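Probable ATP-dependent kinase TDA10 (PDB 1ODF) probably acts as an ATP-dependent kinase of the GLYK kinase family, transferring phosphate to a substrate that is not yet known. Local coordinates at residues A[162-168]-A[186-190]; A[202-208]-A[265-271]; A[217-222]-A[241-246]. One frame throughout, in Å; residues are numbered along the deposited sequence.

Interaction 1: A[162-168]-A[186-190]; sequences FLGFNPI and NAKLF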
# COMPACT_ATOMS: atom_id res chain seq x y z
N PHE A 162 -3.22 2.28 -1.62
CA PHE A 162 -4.62 2.15 -1.21
C PHE A 162 -4.85 1.39 0.11
O PHE A 162 -5.98 1.01 0.42
CB PHE A 162 -5.43 1.49 -2.33
CG PHE A 162 -5.06 0.05 -2.58
CD1 PHE A 162 -5.75 -0.99 -1.95
CD2 PHE A 162 -4.01 -0.27 -3.44
CE1 PHE A 162 -5.42 -2.33 -2.18
CE2 PHE A 162 -3.66 -1.62 -3.68
CZ PHE A 162 -4.37 -2.65 -3.05
N LEU A 163 -3.80 1.17 0.88
CA LEU A 163 -3.95 0.47 2.14
C LEU A 163 -4.80 1.30 3.10
O LEU A 163 -4.53 2.49 3.33
CB LEU A 163 -2.58 0.19 2.77
CG LEU A 163 -1.56 -0.63 1.97
CD1 LEU A 163 -0.38 -0.98 2.87
CD2 LEU A 163 -2.21 -1.90 1.44
N GLY A 164 -5.83 0.68 3.66
CA GLY A 164 -6.68 1.39 4.59
C GLY A 164 -8.03 1.76 4.00
O GLY A 164 -8.98 2.02 4.74
N PHE A 165 -8.12 1.80 2.67
CA PHE A 165 -9.38 2.13 2.00
C PHE A 165 -10.38 1.03 2.33
O PHE A 165 -10.03 -0.15 2.37
CB PHE A 165 -9.21 2.20 0.48
CG PHE A 165 -8.35 3.34 0.00
CD1 PHE A 165 -7.67 4.15 0.91
CD2 PHE A 165 -8.19 3.57 -1.37
CE1 PHE A 165 -6.83 5.18 0.46
CE2 PHE A 165 -7.36 4.60 -1.83
CZ PHE A 165 -6.67 5.40 -0.91
N ASN A 166 -11.63 1.41 2.56
CA ASN A 166 -12.66 0.43 2.88
C ASN A 166 -13.81 0.45 1.88
O ASN A 166 -14.27 1.51 1.44
CB ASN A 166 -13.20 0.65 4.30
CG ASN A 166 -12.14 0.36 5.37
OD1 ASN A 166 -11.51 -0.69 5.38
ND2 ASN A 166 -11.96 1.31 6.28
N PRO A 167 -14.30 -0.74 1.51
CA PRO A 167 -15.40 -0.87 0.56
C PRO A 167 -16.69 -0.22 1.01
O PRO A 167 -17.00 -0.15 2.21
CB PRO A 167 -15.54 -2.39 0.41
CG PRO A 167 -15.04 -2.92 1.73
CD PRO A 167 -13.83 -2.06 1.97
N ILE A 168 -17.43 0.31 0.03
CA ILE A 168 -18.72 0.91 0.30
C ILE A 168 -19.59 -0.31 0.56
O ILE A 168 -19.60 -1.25 -0.23
CB ILE A 168 -19.27 1.65 -0.93
CG1 ILE A 168 -18.26 2.71 -1.39
CG2 ILE A 168 -20.61 2.28 -0.59
CD1 ILE A 168 -17.87 3.70 -0.31
N ASN A 186 -14.65 -1.98 -6.00
CA ASN A 186 -15.14 -1.86 -4.63
C ASN A 186 -15.33 -3.24 -4.00
O ASN A 186 -15.00 -3.44 -2.84
CB ASN A 186 -16.47 -1.10 -4.62
CG ASN A 186 -17.03 -0.94 -3.22
OD1 ASN A 186 -16.47 -0.23 -2.39
ND2 ASN A 186 -18.15 -1.61 -2.96
N ALA A 187 -15.86 -4.19 -4.77
CA ALA A 187 -16.08 -5.55 -4.26
C ALA A 187 -14.74 -6.21 -3.98
O ALA A 187 -14.56 -6.91 -2.98
CB ALA A 187 -16.86 -6.37 -5.25
N LYS A 188 -13.80 -5.98 -4.89
CA LYS A 188 -12.46 -6.53 -4.79
C LYS A 188 -11.71 -5.95 -3.58
O LYS A 188 -10.97 -6.67 -2.91
CB LYS A 188 -11.68 -6.23 -6.08
CG LYS A 188 -12.17 -6.98 -7.29
CD LYS A 188 -12.00 -8.49 -7.09
CE LYS A 188 -12.29 -9.28 -8.35
NZ LYS A 188 -11.95 -10.72 -8.17
N LEU A 189 -11.90 -4.67 -3.31
CA LEU A 189 -11.23 -4.02 -2.18
C LEU A 189 -11.53 -4.76 -0.86
O LEU A 189 -10.71 -4.77 0.06
CB LEU A 189 -11.67 -2.55 -2.08
CG LEU A 189 -11.08 -1.74 -0.91
CD1 LEU A 189 -9.56 -1.73 -1.01
CD2 LEU A 189 -11.63 -0.31 -0.91
N PHE A 190 -12.70 -5.37 -0.79
CA PHE A 190 -13.12 -6.10 0.40
C PHE A 190 -12.09 -7.10 0.91
O PHE A 190 -11.77 -7.12 2.10
CB PHE A 190 -14.44 -6.83 0.13
CG PHE A 190 -14.93 -7.63 1.31
CD1 PHE A 190 -15.42 -6.99 2.44
CD2 PHE A 190 -14.81 -9.02 1.32
CE1 PHE A 190 -15.80 -7.72 3.58
CE2 PHE A 190 -15.18 -9.76 2.45
CZ PHE A 190 -15.67 -9.11 3.57
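L189 is the bump of this contact: its isobutyl end, reaching out from helix 182-195, sits in a hollow formed by the loop 162-168. CG stands anti to the backbone N (chi1 178°), which carries both methyls out to the loop. L189 CD2 settles against the backbone at the N166-P167 peptide, 3.6 Å from P167 N, and also meets F165 CB. L189 CD1 goes the other way, to F162 CD1 at 4.0 Å, the two side chains running antiparallel past one another. The type II turn from F162 to F165 shapes the hollow, and F162 CA lies over one face of the F165 ring.

P167 is the answering bump. Its ring wedges between L189 and F190, with P167 CG 4.1 Å from F190 CD1 at the edge of that ring. Beyond it N186 grips I168 with both ends of its amide: I168 N donates to N186 OD1 (2.7 Å), and N186 ND2 donates to I168 O (3.1 Å, 173°), each on a lone pair. Y255 also bonds N186 OD1, so two partners fix this amide. The loop after strand 155-160 is thereby pinned to helix 182-195, consistent with a P-loop kinase fold like that of pantothenate kinase.

Interaction 2: A[202-208]-A[265-271]; sequences IKSLGIV and LGSIATL
S204 and S267 both turn OG in between their own backbone N and carbonyl carbon (chi1 59° and 77°), and this lets each hydroxyl meet the other residue's backbone. S204 N donates to S267 OG at 3.0 Å, and S267 N donates to S204 OG at 3.2 Å, a reciprocal pair that ties the bend before A269 to S204. S204 O then takes I268 N at 2.9 Å.

From here the strands run parallel, 17° apart. G206 bonds through both N and O to the same neighbouring strand: its N donates to A269 O, and G206 O accepts L271 N at 2.8 Å. V208 N closes the series on L271 O at 2.7 Å. Glycine at 206 suits the site, because G266 and L265 bend across just where a side chain would project. G266 N turns to T270 OG1, a bond within its own segment that holds the bend against the strand.

L205, I207, A269 and L271 point to one face of the sheet, where L205 CD2 rests 3.9 Å from A269 CB and also touches I268; helix 8-24 packs on L205 and I207. On the other face L265 CD2 meets V208 CG2 at 3.8 Å, and F259 of helix 249-262 packs against both residues. Strand 32-37 bonds the other edge of 204-211, which is therefore an inner strand of the parallel core. Chemically, the contact relies on backbone polar groups paired within a buried setting, with two serine hydroxyls adding to that pairing beside the strands, so its hold is directional and fixes the register.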
# COMPACT_ATOMS: atom_id res chain seq x y z
N ILE A 202 -5.19 -8.52 13.60
CA ILE A 202 -4.04 -7.72 13.23
C ILE A 202 -3.84 -6.46 14.07
O ILE A 202 -4.69 -5.59 14.11
CB ILE A 202 -4.10 -7.36 11.73
CG1 ILE A 202 -3.72 -8.60 10.92
CG2 ILE A 202 -3.17 -6.19 11.41
CD1 ILE A 202 -3.74 -8.39 9.43
N LYS A 203 -2.70 -6.40 14.76
CA LYS A 203 -2.36 -5.26 15.60
C LYS A 203 -1.33 -4.44 14.84
O LYS A 203 -0.32 -4.98 14.37
CB LYS A 203 -1.82 -5.73 16.95
CG LYS A 203 -2.94 -6.29 17.82
CD LYS A 203 -4.03 -5.24 17.99
CE LYS A 203 -5.32 -5.83 18.49
NZ LYS A 203 -6.40 -4.79 18.58
N SER A 204 -1.59 -3.13 14.74
CA SER A 204 -0.74 -2.29 13.91
C SER A 204 -0.64 -0.81 14.22
O SER A 204 -1.46 -0.22 14.95
CB SER A 204 -1.24 -2.40 12.48
OG SER A 204 -2.59 -1.97 12.45
N LEU A 205 0.38 -0.21 13.62
CA LEU A 205 0.64 1.22 13.69
C LEU A 205 0.48 1.67 12.24
O LEU A 205 0.89 0.96 11.32
CB LEU A 205 2.06 1.49 14.19
CG LEU A 205 2.30 1.09 15.64
CD1 LEU A 205 3.75 1.33 15.99
CD2 LEU A 205 1.36 1.89 16.54
N GLY A 206 -0.11 2.84 12.04
CA GLY A 206 -0.31 3.31 10.69
C GLY A 206 0.36 4.62 10.38
O GLY A 206 0.42 5.51 11.23
N ILE A 207 0.87 4.73 9.16
CA ILE A 207 1.53 5.95 8.69
C ILE A 207 0.73 6.37 7.46
O ILE A 207 0.75 5.69 6.43
CB ILE A 207 2.98 5.70 8.24
CG1 ILE A 207 3.73 4.84 9.28
CG2 ILE A 207 3.66 7.06 7.98
CD1 ILE A 207 3.94 5.51 10.60
N VAL A 208 0.04 7.49 7.57
CA VAL A 208 -0.79 7.97 6.48
C VAL A 208 -0.29 9.28 5.90
O VAL A 208 -0.03 10.25 6.63
CB VAL A 208 -2.26 8.16 6.94
CG1 VAL A 208 -3.09 8.79 5.81
CG2 VAL A 208 -2.85 6.81 7.34
N LEU A 265 -5.98 3.57 10.17
CA LEU A 265 -5.26 2.57 9.38
C LEU A 265 -4.60 1.65 10.40
O LEU A 265 -4.54 0.44 10.23
CB LEU A 265 -4.20 3.24 8.49
CG LEU A 265 -3.22 2.29 7.80
CD1 LEU A 265 -3.97 1.32 6.89
CD2 LEU A 265 -2.19 3.09 7.02
N GLY A 266 -4.09 2.25 11.48
CA GLY A 266 -3.46 1.48 12.54
C GLY A 266 -4.45 1.18 13.64
O GLY A 266 -5.23 2.05 14.05
N SER A 267 -4.44 -0.06 14.14
CA SER A 267 -5.35 -0.44 15.21
C SER A 267 -4.91 0.12 16.57
O SER A 267 -5.74 0.38 17.44
CB SER A 267 -5.47 -1.97 15.31
OG SER A 267 -4.33 -2.54 15.93
N ILE A 268 -3.61 0.33 16.75
CA ILE A 268 -3.12 0.87 18.01
C ILE A 268 -2.99 2.39 17.95
O ILE A 268 -3.48 3.09 18.83
CB ILE A 268 -1.75 0.29 18.37
CG1 ILE A 268 -1.86 -1.24 18.47
CG2 ILE A 268 -1.26 0.92 19.65
CD1 ILE A 268 -0.53 -1.94 18.61
N ALA A 269 -2.32 2.89 16.92
CA ALA A 269 -2.15 4.33 16.75
C ALA A 269 -1.88 4.61 15.28
O ALA A 269 -1.45 3.73 14.53
CB ALA A 269 -0.99 4.84 17.62
N THR A 270 -2.15 5.85 14.87
CA THR A 270 -1.93 6.26 13.49
C THR A 270 -1.35 7.66 13.41
O THR A 270 -1.77 8.58 14.12
CB THR A 270 -3.25 6.24 12.67
OG1 THR A 270 -3.77 4.91 12.62
CG2 THR A 270 -2.98 6.72 11.24
N LEU A 271 -0.35 7.80 12.55
CA LEU A 271 0.29 9.08 12.31
C LEU A 271 -0.16 9.55 10.93
O LEU A 271 0.03 8.83 9.95
CB LEU A 271 1.82 8.95 12.34
CG LEU A 271 2.62 10.14 11.77
CD1 LEU A 271 2.45 11.34 12.67
CD2 LEU A 271 4.10 9.77 11.66

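Interaction 3: A[217-222]-A[241-246]; sequences VYGWRL and VHAFVD
Aromatic contacts centre on Y218, whose CG lies anti to its own carbonyl carbon, sending the ring across to the helix 238-246. V245 CG1 sits over one face in a CH-pi contact, 3.7 Å from the centroid of the Y218 ring. H242 makes an offset stack with the same ring, centroids 4.8 Å apart and planes inclined by 26°; Y218 CD2 lies over a face of the imidazole, toward its rim.

One polar bond joins the segments: Y218 OH donates to D246 OD2, at a modelled 2.4 Å that is very short and best read with caution. The carboxylate oxygen lies at the ring edge, in its plane, though the carboxylate and ring planes are steeply inclined to each other.

Helix 216-232 and helix 238-246 are consecutive helices joined by a short loop and packed at a steep angle: segments 217-222 and 241-246 run with their axes 9.9 Å apart at closest and their directions 132° apart. The pair follows strand 204-211 and stands beside the predicted ATP loop, V217 touching P39.

Apolar contacts fill the space between the helices: V217 CG1 meets V245 CG1 at 3.7 Å, and V241 CG1 packs on R221 CG at 3.8 Å and on L222 CD2.

The cation-pi contact lies at the other flank. R221, its chain bent at chi2, brings CZ over the face of F244, 4.7 Å from the centroid, with guanidinium and ring planes 69° apart; M236 touches both side chains.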
# COMPACT_ATOMS: atom_id res chain seq x y z
N VAL A 217 -1.12 14.27 -7.81
CA VAL A 217 -0.74 12.96 -8.32
C VAL A 217 -0.38 13.03 -9.80
O VAL A 217 0.59 12.42 -10.23
CB VAL A 217 -1.86 11.92 -8.08
CG1 VAL A 217 -1.52 10.60 -8.77
CG2 VAL A 217 -2.03 11.68 -6.59
N TYR A 218 -1.17 13.77 -10.59
CA TYR A 218 -0.87 13.90 -12.02
C TYR A 218 0.51 14.53 -12.14
O TYR A 218 1.38 14.01 -12.85
CB TYR A 218 -1.89 14.80 -12.73
CG TYR A 218 -3.25 14.19 -12.91
CD1 TYR A 218 -4.28 14.45 -12.00
CD2 TYR A 218 -3.52 13.35 -13.99
CE1 TYR A 218 -5.54 13.89 -12.17
CE2 TYR A 218 -4.78 12.78 -14.17
CZ TYR A 218 -5.79 13.05 -13.25
OH TYR A 218 -7.03 12.49 -13.41
N GLY A 219 0.69 15.64 -11.44
CA GLY A 219 1.96 16.34 -11.48
C GLY A 219 3.14 15.44 -11.17
O GLY A 219 4.10 15.38 -11.94
N TRP A 220 3.07 14.73 -10.04
CA TRP A 220 4.15 13.84 -9.64
C TRP A 220 4.49 12.77 -10.67
O TRP A 220 5.66 12.42 -10.83
CB TRP A 220 3.81 13.18 -8.30
CG TRP A 220 3.64 14.15 -7.17
CD1 TRP A 220 4.26 15.36 -7.02
CD2 TRP A 220 2.85 13.96 -5.99
NE1 TRP A 220 3.91 15.93 -5.82
CE2 TRP A 220 3.05 15.10 -5.17
CE3 TRP A 220 2.00 12.94 -5.54
CZ2 TRP A 220 2.42 15.24 -3.92
CZ3 TRP A 220 1.38 13.09 -4.30
CH2 TRP A 220 1.60 14.23 -3.51
N ARG A 221 3.49 12.24 -11.36
CA ARG A 221 3.77 11.22 -12.35
C ARG A 221 4.26 11.82 -13.67
O ARG A 221 5.02 11.18 -14.41
CB ARG A 221 2.54 10.34 -12.60
CG ARG A 221 2.85 9.12 -13.46
CD ARG A 221 4.04 8.34 -12.90
NE ARG A 221 4.61 7.42 -13.89
CZ ARG A 221 4.20 6.17 -14.09
NH1 ARG A 221 4.79 5.43 -15.02
NH2 ARG A 221 3.23 5.66 -13.35
N LEU A 222 3.84 13.05 -13.97
CA LEU A 222 4.27 13.73 -15.18
C LEU A 222 5.76 14.00 -15.06
O LEU A 222 6.51 13.87 -16.03
CB LEU A 222 3.52 15.06 -15.36
CG LEU A 222 2.12 14.98 -15.98
CD1 LEU A 222 1.32 16.23 -15.63
CD2 LEU A 222 2.23 14.79 -17.49
N VAL A 241 -0.04 9.55 -19.68
CA VAL A 241 0.19 9.66 -18.25
C VAL A 241 -1.14 10.04 -17.60
O VAL A 241 -1.46 9.57 -16.52
CB VAL A 241 1.27 10.71 -17.92
CG1 VAL A 241 1.36 10.94 -16.42
CG2 VAL A 241 2.61 10.24 -18.44
N HIS A 242 -1.91 10.88 -18.28
CA HIS A 242 -3.20 11.28 -17.75
C HIS A 242 -4.13 10.09 -17.75
O HIS A 242 -4.89 9.88 -16.81
CB HIS A 242 -3.82 12.41 -18.58
CG HIS A 242 -3.56 13.77 -18.01
ND1 HIS A 242 -2.32 14.37 -18.05
CD2 HIS A 242 -4.36 14.61 -17.31
CE1 HIS A 242 -2.36 15.52 -17.40
NE2 HIS A 242 -3.59 15.68 -16.94
N ALA A 243 -4.06 9.30 -18.82
CA ALA A 243 -4.90 8.12 -18.94
C ALA A 243 -4.53 7.13 -17.85
O ALA A 243 -5.39 6.45 -17.29
CB ALA A 243 -4.72 7.49 -20.33
N PHE A 244 -3.23 7.05 -17.56
CA PHE A 244 -2.74 6.15 -16.53
C PHE A 244 -3.30 6.55 -15.17
O PHE A 244 -3.93 5.73 -14.49
CB PHE A 244 -1.21 6.19 -16.46
CG PHE A 244 -0.63 5.32 -15.37
CD1 PHE A 244 -0.48 3.94 -15.56
CD2 PHE A 244 -0.28 5.86 -14.13
CE1 PHE A 244 0.01 3.13 -14.53
CE2 PHE A 244 0.21 5.06 -13.10
CZ PHE A 244 0.35 3.68 -13.30
N VAL A 245 -3.08 7.81 -14.79
CA VAL A 245 -3.55 8.32 -13.51
C VAL A 245 -5.08 8.28 -13.39
O VAL A 245 -5.61 7.99 -12.32
CB VAL A 245 -3.04 9.76 -13.26
CG1 VAL A 245 -3.51 10.28 -11.91
CG2 VAL A 245 -1.51 9.77 -13.31
N ASP A 246 -5.77 8.56 -14.48
CA ASP A 246 -7.23 8.55 -14.48
C ASP A 246 -7.77 7.21 -13.98
O ASP A 246 -8.88 7.13 -13.47
CB ASP A 246 -7.77 8.82 -15.89
CG ASP A 246 -7.73 10.31 -16.26
OD1 ASP A 246 -7.99 10.64 -17.44
OD2 ASP A 246 -7.44 11.14 -15.38

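Overall arrangement
All three contacts have a side chain near the predicted ATP-binding loop: V217 about 4 Å and F165 about 7 Å from P39, and V208 about 6 Å from G38, side chain to side chain. Interactions 1 and 2 have centres about 17 Å apart and touch where L265 CD1 packs on G164 CA at 3.6 Å; helix 182-195 leads in sequence to strand 204-211. Interaction 3 is nested inside the loop that interaction 2 closes, yet lies across the chain's centre from it, about 28 Å between centres, touching neither of the others. The F244 side chain is about 4 Å from a bound sulfate and that of L271 about 5 Å from a glycerol, both probably from the crystallisation liquor.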